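Local coordinates for protein peptidyl-tRNA hydrolase (Sulfolobus solfataricus, PDB 1XTY) that hydrolyses peptidyl-tRNAs, probably those that drop off the ribosome during protein synthesis, releasing the tRNA and an N-acyl amino acid, at residues M1-I6 / G101-E107. Residues are numbered along the deposited sequence; the frame is centred on the assembly and turned at random.
Sequences MIKMVI and GIGPAPE
Gly-101 faces Ile-6 in a non-hydrogen-bonded antiparallel pair, and its CA lies 3.5 Å from Val-5 O in a CA-H...O contact. Ile-102 then pairs with Val-5 through both backbone bonds; their side chains share the face of the sheet packed under helix 107-114. Across Gly-103 and Pro-104, opposite Met-4, the register slips by one residue. Gly-103 leaves no room for a CB, which would lie against Lys-3 O and the carbonyl of Ile-102, and the peptide that follows, leading to Pro-104, is cis. This beta bulge interrupts strand 97-106, which lies beside strand 2-9 in the central mixed sheet of the PTH2 fold, helices covering both faces. Pro-104 presents its ring to two side chains: CB meets Ile-2 CG2 at 3.7 Å, while Met-4, bent at chi3 (-79°), brings CE to 3.8 Å from the ring's CD, beside Trp-49 of helix 40-51. Regular pairing resumes at Ala-105, whose N and O both bond Lys-3. Pro-106, the N-cap of helix 107-114, receives Ile-2 CD1 against its ring, 3.7 Å from CG. Glu-107 opens that helix, and its backbone N-H bonds Met-1 O (N to O 3.0 Å). Its CG stands between backbone N and carbonyl carbon (chi1 64°), which sends the carboxylate back over the first strand, where Lys-3 NZ meets OE1 at 3.1 Å from above the carboxylate plane and Met-1 N makes a long salt bridge of 3.7 Å to OE2. A glutamine in place of Glu-107 would probably leave the Lys-3 ammonium and the chain's amino terminus without their shared counter-charge.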
loop_
_atom_site.group_PDB
_atom_site.type_symbol
_atom_site.label_atom_id
_atom_site.label_comp_id
_atom_site.label_asym_id
_atom_site.label_seq_id
_atom_site.Cartn_x
_atom_site.Cartn_y
_atom_site.Cartn_z
ATOM N N MET A 1 8.278 1.633 -19.116
ATOM C CA MET A 1 7.252 1.728 -18.041
ATOM C C MET A 1 7.925 1.918 -16.690
ATOM O O MET A 1 8.936 1.283 -16.398
ATOM C CB MET A 1 6.412 0.448 -17.978
ATOM C CG MET A 1 5.798 0.005 -19.297
ATOM S SD MET A 1 4.995 -1.617 -19.144
ATOM C CE MET A 1 3.273 -1.183 -19.390
ATOM N N ILE A 2 7.352 2.794 -15.872
ATOM C CA ILE A 2 7.864 3.058 -14.538
ATOM C C ILE A 2 7.107 2.129 -13.599
ATOM O O ILE A 2 5.887 2.009 -13.697
ATOM C CB ILE A 2 7.601 4.521 -14.123
ATOM C CG1 ILE A 2 8.282 5.468 -15.113
ATOM C CG2 ILE A 2 8.096 4.771 -12.704
ATOM C CD1 ILE A 2 9.780 5.262 -15.229
ATOM N N LYS A 3 7.824 1.459 -12.701
ATOM C CA LYS A 3 7.185 0.551 -11.760
ATOM C C LYS A 3 7.769 0.592 -10.358
ATOM O O LYS A 3 8.900 1.026 -10.149
ATOM C CB LYS A 3 7.258 -0.888 -12.271
ATOM C CG LYS A 3 6.422 -1.141 -13.513
ATOM C CD LYS A 3 6.504 -2.586 -13.945
ATOM C CE LYS A 3 5.703 -2.815 -15.216
ATOM N NZ LYS A 3 5.840 -4.220 -15.690
ATOM N N MET A 4 6.972 0.138 -9.397
ATOM C CA MET A 4 7.407 0.068 -8.013
ATOM C C MET A 4 7.485 -1.413 -7.687
ATOM O O MET A 4 6.591 -2.181 -8.041
ATOM C CB MET A 4 6.396 0.736 -7.071
ATOM C CG MET A 4 6.758 0.562 -5.597
ATOM S SD MET A 4 5.531 1.232 -4.440
ATOM C CE MET A 4 5.924 2.959 -4.522
ATOM N N VAL A 5 8.560 -1.821 -7.030
ATOM C CA VAL A 5 8.724 -3.210 -6.655
ATOM C C VAL A 5 8.826 -3.311 -5.142
ATOM O O VAL A 5 9.523 -2.518 -4.507
ATOM C CB VAL A 5 10.003 -3.817 -7.275
ATOM C CG1 VAL A 5 10.134 -5.280 -6.870
ATOM C CG2 VAL A 5 9.956 -3.688 -8.790
ATOM N N ILE A 6 8.110 -4.270 -4.569
ATOM C CA ILE A 6 8.158 -4.490 -3.131
ATOM C C ILE A 6 8.616 -5.926 -2.903
ATOM O O ILE A 6 8.008 -6.874 -3.405
ATOM C CB ILE A 6 6.783 -4.276 -2.453
ATOM C CG1 ILE A 6 6.321 -2.828 -2.631
ATOM C CG2 ILE A 6 6.886 -4.588 -0.962
ATOM C CD1 ILE A 6 5.616 -2.557 -3.935
ATOM N N GLY A 101 10.776 -1.749 -0.192
ATOM C CA GLY A 101 10.135 -1.142 -1.341
ATOM C C GLY A 101 11.203 -0.449 -2.161
ATOM O O GLY A 101 12.160 0.084 -1.599
ATOM N N ILE A 102 11.059 -0.464 -3.485
ATOM C CA ILE A 102 12.014 0.194 -4.373
ATOM C C ILE A 102 11.271 0.935 -5.483
ATOM O O ILE A 102 10.363 0.385 -6.106
ATOM C CB ILE A 102 12.981 -0.825 -5.034
ATOM C CG1 ILE A 102 13.760 -1.588 -3.961
ATOM C CG2 ILE A 102 13.943 -0.102 -5.954
ATOM C CD1 ILE A 102 14.622 -2.722 -4.519
ATOM N N GLY A 103 11.654 2.184 -5.725
ATOM C CA GLY A 103 11.012 2.953 -6.773
ATOM C C GLY A 103 9.953 3.920 -6.273
ATOM O O GLY A 103 9.950 4.286 -5.096
ATOM N N PRO A 104 9.023 4.341 -7.148
ATOM C CA PRO A 104 8.958 3.924 -8.553
ATOM C C PRO A 104 10.134 4.402 -9.404
ATOM O O PRO A 104 10.746 5.433 -9.125
ATOM C CB PRO A 104 7.621 4.498 -9.022
ATOM C CG PRO A 104 7.468 5.722 -8.190
ATOM C CD PRO A 104 7.931 5.277 -6.824
ATOM N N ALA A 105 10.446 3.632 -10.440
ATOM C CA ALA A 105 11.542 3.965 -11.343
ATOM C C ALA A 105 11.446 3.082 -12.590
ATOM O O ALA A 105 10.684 2.120 -12.611
ATOM C CB ALA A 105 12.876 3.736 -10.643
ATOM N N PRO A 106 12.212 3.406 -13.648
ATOM C CA PRO A 106 12.184 2.606 -14.882
ATOM C C PRO A 106 12.297 1.123 -14.535
ATOM O O PRO A 106 13.209 0.717 -13.819
ATOM C CB PRO A 106 13.401 3.118 -15.643
ATOM C CG PRO A 106 13.411 4.567 -15.281
ATOM C CD PRO A 106 13.143 4.541 -13.781
ATOM N N GLU A 107 11.379 0.309 -15.044
ATOM C CA GLU A 107 11.396 -1.108 -14.703
ATOM C C GLU A 107 12.683 -1.851 -15.040
ATOM O O GLU A 107 13.058 -2.785 -14.333
ATOM C CB GLU A 107 10.200 -1.826 -15.329
ATOM C CG GLU A 107 10.174 -1.851 -16.831
ATOM C CD GLU A 107 8.919 -2.524 -17.346
ATOM O OE1 GLU A 107 8.668 -3.684 -16.951
ATOM O OE2 GLU A 107 8.186 -1.896 -18.136
#